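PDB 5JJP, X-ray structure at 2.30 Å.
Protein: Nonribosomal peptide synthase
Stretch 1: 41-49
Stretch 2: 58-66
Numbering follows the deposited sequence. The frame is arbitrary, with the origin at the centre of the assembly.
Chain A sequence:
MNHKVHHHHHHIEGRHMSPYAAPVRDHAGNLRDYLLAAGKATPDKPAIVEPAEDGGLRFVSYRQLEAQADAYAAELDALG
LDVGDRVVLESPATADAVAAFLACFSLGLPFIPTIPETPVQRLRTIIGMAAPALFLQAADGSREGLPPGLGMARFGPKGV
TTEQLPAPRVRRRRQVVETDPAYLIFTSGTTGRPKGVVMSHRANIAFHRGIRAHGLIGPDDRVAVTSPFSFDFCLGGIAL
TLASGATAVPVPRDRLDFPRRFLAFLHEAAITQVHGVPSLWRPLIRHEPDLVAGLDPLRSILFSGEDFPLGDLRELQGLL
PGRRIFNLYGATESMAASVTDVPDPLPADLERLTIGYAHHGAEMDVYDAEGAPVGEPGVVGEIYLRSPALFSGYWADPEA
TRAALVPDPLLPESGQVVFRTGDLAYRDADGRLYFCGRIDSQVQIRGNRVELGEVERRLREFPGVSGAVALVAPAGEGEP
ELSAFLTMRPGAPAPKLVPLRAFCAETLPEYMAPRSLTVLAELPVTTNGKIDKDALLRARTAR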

ATOM      1  N   ALA A  41      -8.100  14.479 -15.355  1.00 24.01           N
ATOM      2  CA  ALA A  41      -7.749  14.848 -16.695  1.00 23.08           C
ATOM      3  C   ALA A  41      -8.160  13.765 -17.703  1.00 23.21           C
ATOM      4  O   ALA A  41      -8.199  14.031 -18.914  1.00 20.73           O
ATOM      5  N   THR A  42      -8.440  12.552 -17.205  1.00 21.78           N
ATOM      6  CA  THR A  42      -8.719  11.386 -18.054  1.00 20.34           C
ATOM      7  C   THR A  42      -9.846  10.568 -17.466  1.00 21.48           C
ATOM      8  O   THR A  42      -9.675   9.371 -17.195  1.00 18.08           O
ATOM      9  N   PRO A  43     -11.039  11.192 -17.305  1.00 23.19           N
ATOM     10  CA  PRO A  43     -12.166  10.475 -16.686  1.00 22.16           C
ATOM     11  C   PRO A  43     -12.552   9.161 -17.335  1.00 21.87           C
ATOM     12  O   PRO A  43     -13.058   8.265 -16.659  1.00 18.57           O
ATOM     13  N   ASP A  44     -12.349   9.031 -18.632  1.00 22.03           N
ATOM     14  CA  ASP A  44     -12.866   7.834 -19.279  1.00 24.94           C
ATOM     15  C   ASP A  44     -11.810   6.781 -19.501  1.00 22.41           C
ATOM     16  O   ASP A  44     -12.131   5.700 -19.943  1.00 25.16           O
ATOM     17  N   LYS A  45     -10.559   7.093 -19.190  1.00 21.89           N
ATOM     18  CA  LYS A  45      -9.485   6.096 -19.153  1.00 24.68           C
ATOM     19  C   LYS A  45      -9.788   5.010 -18.134  1.00 25.85           C
ATOM     20  O   LYS A  45     -10.397   5.284 -17.108  1.00 27.72           O
ATOM     21  N   PRO A  46      -9.349   3.767 -18.396  1.00 24.45           N
ATOM     22  CA  PRO A  46      -9.472   2.704 -17.415  1.00 21.86           C
ATOM     23  C   PRO A  46      -8.616   2.939 -16.148  1.00 22.04           C
ATOM     24  O   PRO A  46      -7.428   3.160 -16.243  1.00 22.59           O
ATOM     25  N   ALA A  47      -9.249   2.833 -14.985  1.00 20.17           N
ATOM     26  CA  ALA A  47      -8.608   3.004 -13.677  1.00 18.61           C
ATOM     27  C   ALA A  47      -8.250   1.660 -13.145  1.00 16.72           C
ATOM     28  O   ALA A  47      -7.154   1.457 -12.638  1.00 17.52           O
ATOM     29  N   ILE A  48      -9.201   0.745 -13.263  1.00 16.68           N
ATOM     30  CA  ILE A  48      -9.056  -0.651 -12.887  1.00 16.69           C
ATOM     31  C   ILE A  48      -9.476  -1.575 -14.013  1.00 17.41           C
ATOM     32  O   ILE A  48     -10.557  -1.458 -14.542  1.00 16.31           O
ATOM     33  N   VAL A  49      -8.670  -2.601 -14.225  1.00 19.31           N
ATOM     34  CA  VAL A  49      -8.992  -3.682 -15.114  1.00 21.49           C
ATOM     35  C   VAL A  49      -9.154  -4.962 -14.300  1.00 22.96           C
ATOM     36  O   VAL A  49      -8.366  -5.214 -13.404  1.00 22.06           O
ATOM     37  N   ARG A  58     -12.720  -6.692 -18.181  1.00 37.39           N
ATOM     38  CA  ARG A  58     -13.654  -5.606 -17.910  1.00 39.01           C
ATOM     39  C   ARG A  58     -12.815  -4.420 -17.489  1.00 34.60           C
ATOM     40  O   ARG A  58     -11.760  -4.604 -16.920  1.00 32.04           O
ATOM     41  N   PHE A  59     -13.257  -3.198 -17.783  1.00 35.99           N
ATOM     42  CA  PHE A  59     -12.520  -1.969 -17.422  1.00 36.37           C
ATOM     43  C   PHE A  59     -13.460  -1.134 -16.552  1.00 32.38           C
ATOM     44  O   PHE A  59     -14.643  -1.035 -16.841  1.00 31.43           O
ATOM     45  N   VAL A  60     -12.950  -0.521 -15.496  1.00 26.58           N
ATOM     46  CA  VAL A  60     -13.709   0.495 -14.813  1.00 23.74           C
ATOM     47  C   VAL A  60     -12.948   1.803 -14.980  1.00 21.03           C
ATOM     48  O   VAL A  60     -11.778   1.900 -14.620  1.00 20.57           O
ATOM     49  N   SER A  61     -13.596   2.807 -15.540  1.00 18.08           N
ATOM     50  CA  SER A  61     -12.933   4.066 -15.753  1.00 17.06           C
ATOM     51  C   SER A  61     -12.793   4.868 -14.462  1.00 16.23           C
ATOM     52  O   SER A  61     -13.490   4.630 -13.511  1.00 15.70           O
ATOM     53  N   TYR A  62     -11.889   5.856 -14.477  1.00 16.83           N
ATOM     54  CA  TYR A  62     -11.776   6.799 -13.408  1.00 16.33           C
ATOM     55  C   TYR A  62     -13.123   7.340 -13.030  1.00 18.60           C
ATOM     56  O   TYR A  62     -13.471   7.373 -11.846  1.00 19.00           O
ATOM     57  N   ARG A  63     -13.914   7.718 -14.028  1.00 19.67           N
ATOM     58  CA  ARG A  63     -15.193   8.351 -13.761  1.00 20.24           C
ATOM     59  C   ARG A  63     -16.139   7.377 -13.090  1.00 19.89           C
ATOM     60  O   ARG A  63     -16.831   7.764 -12.127  1.00 17.35           O
ATOM     61  N   GLN A  64     -16.169   6.147 -13.607  1.00 18.17           N
ATOM     62  CA  GLN A  64     -16.984   5.132 -13.031  1.00 20.42           C
ATOM     63  C   GLN A  64     -16.544   4.782 -11.618  1.00 21.02           C
ATOM     64  O   GLN A  64     -17.375   4.457 -10.803  1.00 22.55           O
ATOM     65  N   LEU A  65     -15.237   4.778 -11.369  1.00 21.21           N
ATOM     66  CA  LEU A  65     -14.738   4.367 -10.070  1.00 21.77           C
ATOM     67  C   LEU A  65     -15.177   5.406  -9.033  1.00 20.91           C
ATOM     68  O   LEU A  65     -15.626   5.045  -7.978  1.00 20.00           O
ATOM     69  N   GLU A  66     -15.085   6.685  -9.372  1.00 19.97           N
ATOM     70  CA  GLU A  66     -15.574   7.710  -8.489  1.00 20.65           C
ATOM     71  C   GLU A  66     -17.051   7.626  -8.266  1.00 21.09           C
ATOM     72  O   GLU A  66     -17.521   7.884  -7.164  1.00 20.08           O
TER

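The two stretches pair as antiparallel strands, and stretch 2 then turns into a helix that packs against stretch 1. Backbone bonds set the frame. Val 60 N donates to Ile 48 O at 2.7 Å. Val 60 O accepts from both Ala 47 N at 2.7 Å and Ile 48 N at 3.1 Å. This double acceptance accompanies a beta bulge, where the register shifts by one between Pro 46 and Ile 48. At the start of the helix, Tyr 62 N donates to Lys 45 O (3.1 Å) and Arg 63 N to Pro 43 O (2.8 Å).

One group of apolar contacts involves Ala 47, whose CA-to-CB bond points toward stretch 2. Ala 47 CB lies over one face of the Tyr 62 ring, 3.7 Å from the ring centroid and 11° off the normal, a CH-pi contact. The Tyr 62 side chain has chi1 m (-85°). Its hydroxyl is hydrogen-bonded elsewhere in the structure. Ala 47 CB also sits 3.9 Å from Leu 65 CD2. The CA-to-CB bond of Leu 65 points toward stretch 1, with chi1 t and chi2 p. Leu 65 CD2 also meets Ile 48 CD1 at 3.4 Å.

Ile 48 and Val 60 share one face of the sheet. Ile 48 has chi1 m and an off-well chi2 of 93°; Val 60 is t. Ile 48 CB and Val 60 CB are 4.4 Å apart. Val 49 and Phe 59 share the other face. Val 49 is t and Phe 59 is m, and Val 49 CG2 comes within 3.6 Å of Phe 59 CD2. Pro 46 CG approaches the same ring atom, Phe 59 CD2, at 4.0 Å.

The charged contact is between two exposed residues, Asp 44 and Arg 63. The CA-to-CB bond of Asp 44 points away from stretch 2, but the end of its side chain, with chi1 m, comes nearer. Asp 44 OD1 forms a salt bridge with Arg 63 NE at 3.2 Å, and Arg 63 NH2 adds a weak bond to Asp 44 OD1 at 3.5 Å. The CA-to-CB bond of Arg 63 points toward stretch 1, with chi1 and chi2 t and chi3 m. One face of its guanidinium covers Pro 43 CB, which is 3.4 Å from Arg 63 NH2.

Ser 61 is the helix N-cap, with chi1 p. Ser 61 OG accepts from Gln 64 N at 3.1 Å, a capping bond, while Ser 61 N donates to Gln 64 OE1 at 2.9 Å. Water 1 links the stretches here. The O of water 1 donates to Asp 44 OD1 at 3.0 Å and is hydrogen-bonded to Ser 61 OG at 2.7 Å.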

ATOM      1  CB  ALA A  41      -6.245  15.119 -16.765  1.00 22.71           C
ATOM      2  CB  THR A  42      -7.469  10.461 -18.228  1.00 21.58           C
ATOM      3  OG1 THR A  42      -7.017   9.954 -16.951  1.00 22.21           O
ATOM      4  CG2 THR A  42      -6.302  11.214 -18.917  1.00 20.58           C
ATOM      5  CB  PRO A  43     -13.344  11.460 -16.780  1.00 22.29           C
ATOM      6  CG  PRO A  43     -12.809  12.707 -17.387  1.00 23.70           C
ATOM      7  CD  PRO A  43     -11.496  12.396 -18.029  1.00 24.62           C
ATOM      8  CB  ASP A  44     -13.550   8.210 -20.594  1.00 30.02           C
ATOM      9  CG  ASP A  44     -14.795   9.089 -20.374  1.00 35.06           C
ATOM     10  OD1 ASP A  44     -15.646   8.770 -19.502  1.00 36.40           O
ATOM     11  OD2 ASP A  44     -14.930  10.081 -21.117  1.00 46.70           O
ATOM     12  CB  LYS A  45      -8.174   6.778 -18.752  1.00 27.62           C
ATOM     13  CG  LYS A  45      -6.985   5.862 -18.494  1.00 31.50           C
ATOM     14  CD  LYS A  45      -5.813   6.676 -17.980  1.00 34.20           C
ATOM     15  CE  LYS A  45      -4.438   6.147 -18.405  1.00 35.33           C
ATOM     16  NZ  LYS A  45      -3.952   4.842 -17.912  1.00 40.04           N
ATOM     17  CB  PRO A  46      -8.988   1.462 -18.166  1.00 22.44           C
ATOM     18  CG  PRO A  46      -9.124   1.816 -19.618  1.00 23.49           C
ATOM     19  CD  PRO A  46      -8.838   3.279 -19.687  1.00 23.43           C
ATOM     20  CB  ALA A  47      -9.572   3.695 -12.720  1.00 18.38           C
ATOM     21  CB  ILE A  48      -9.925  -0.985 -11.674  1.00 17.06           C
ATOM     22  CG1 ILE A  48      -9.218  -0.504 -10.414  1.00 18.41           C
ATOM     23  CG2 ILE A  48      -9.793  -2.404 -11.231  1.00 17.17           C
ATOM     24  CD1 ILE A  48      -9.502   0.815  -9.862  1.00 20.35           C
ATOM     25  CB  VAL A  49      -7.857  -3.844 -16.155  1.00 21.92           C
ATOM     26  CG1 VAL A  49      -8.095  -5.048 -17.017  1.00 23.79           C
ATOM     27  CG2 VAL A  49      -7.771  -2.596 -17.020  1.00 23.15           C
ATOM     28  CB  ARG A  58     -14.588  -5.982 -16.752  1.00 46.62           C
ATOM     29  CG  ARG A  58     -15.542  -4.880 -16.265  1.00 54.97           C
ATOM     30  CD  ARG A  58     -16.114  -5.226 -14.897  1.00 62.42           C
ATOM     31  NE  ARG A  58     -16.912  -6.456 -14.954  1.00 73.75           N
ATOM     32  CZ  ARG A  58     -16.999  -7.349 -13.966  1.00 86.58           C
ATOM     33  NH1 ARG A  58     -16.321  -7.180 -12.833  1.00 88.18           N
ATOM     34  NH2 ARG A  58     -17.750  -8.443 -14.122  1.00 88.00           N
ATOM     35  CB  PHE A  59     -12.063  -1.174 -18.705  1.00 40.70           C
ATOM     36  CG  PHE A  59     -11.348  -2.035 -19.762  1.00 47.23           C
ATOM     37  CD1 PHE A  59     -12.078  -2.802 -20.685  1.00 52.19           C
ATOM     38  CD2 PHE A  59      -9.944  -2.092 -19.835  1.00 49.19           C
ATOM     39  CE1 PHE A  59     -11.428  -3.597 -21.639  1.00 52.59           C
ATOM     40  CE2 PHE A  59      -9.293  -2.884 -20.791  1.00 49.09           C
ATOM     41  CZ  PHE A  59     -10.035  -3.631 -21.690  1.00 50.59           C
ATOM     42  CB  VAL A  60     -13.904   0.123 -13.319  1.00 23.08           C
ATOM     43  CG1 VAL A  60     -14.690   1.221 -12.622  1.00 23.87           C
ATOM     44  CG2 VAL A  60     -14.671  -1.196 -13.203  1.00 21.49           C
ATOM     45  CB  SER A  61     -13.669   4.917 -16.812  1.00 15.77           C
ATOM     46  OG  SER A  61     -14.920   5.312 -16.317  1.00 16.85           O
ATOM     47  CB  TYR A  62     -10.823   7.951 -13.782  1.00 15.29           C
ATOM     48  CG  TYR A  62      -9.409   7.564 -13.481  1.00 14.25           C
ATOM     49  CD1 TYR A  62      -8.899   7.756 -12.193  1.00 14.49           C
ATOM     50  CD2 TYR A  62      -8.637   6.883 -14.379  1.00 12.59           C
ATOM     51  CE1 TYR A  62      -7.643   7.326 -11.856  1.00 13.16           C
ATOM     52  CE2 TYR A  62      -7.374   6.492 -14.052  1.00 12.64           C
ATOM     53  CZ  TYR A  62      -6.887   6.731 -12.758  1.00 12.62           C
ATOM     54  OH  TYR A  62      -5.632   6.367 -12.374  1.00 11.53           O
ATOM     55  CB  ARG A  63     -15.837   8.863 -15.031  1.00 22.65           C
ATOM     56  CG  ARG A  63     -17.166   9.554 -14.795  1.00 25.68           C
ATOM     57  CD  ARG A  63     -17.945   9.783 -16.083  1.00 27.90           C
ATOM     58  NE  ARG A  63     -17.167  10.353 -17.169  1.00 29.71           N
ATOM     59  CZ  ARG A  63     -16.965  11.653 -17.402  1.00 30.99           C
ATOM     60  NH1 ARG A  63     -17.412  12.581 -16.571  1.00 30.33           N
ATOM     61  NH2 ARG A  63     -16.271  12.024 -18.498  1.00 32.81           N
ATOM     62  CB  GLN A  64     -16.960   3.841 -13.856  1.00 21.72           C
ATOM     63  CG  GLN A  64     -17.636   4.020 -15.191  1.00 24.26           C
ATOM     64  CD  GLN A  64     -17.461   2.841 -16.117  1.00 23.39           C
ATOM     65  OE1 GLN A  64     -16.371   2.280 -16.246  1.00 23.24           O
ATOM     66  NE2 GLN A  64     -18.512   2.534 -16.851  1.00 22.48           N
ATOM     67  CB  LEU A  65     -13.212   4.228 -10.108  1.00 20.58           C
ATOM     68  CG  LEU A  65     -12.502   3.846  -8.809  1.00 21.58           C
ATOM     69  CD1 LEU A  65     -12.952   2.510  -8.268  1.00 21.40           C
ATOM     70  CD2 LEU A  65     -11.012   3.793  -9.085  1.00 22.33           C
ATOM     71  CB  GLU A  66     -15.279   9.082  -9.033  1.00 22.67           C
ATOM     72  CG  GLU A  66     -13.829   9.417  -9.036  1.00 26.81           C
ATOM     73  CD  GLU A  66     -13.590  10.892  -8.955  1.00 30.32           C
ATOM     74  OE1 GLU A  66     -13.032  11.455  -9.912  1.00 30.64           O
ATOM     75  OE2 GLU A  66     -14.045  11.482  -7.960  1.00 37.54           O
TER
HETATM   76  O   HOH W   1     -16.507   6.180 -18.309  1.00 24.91           O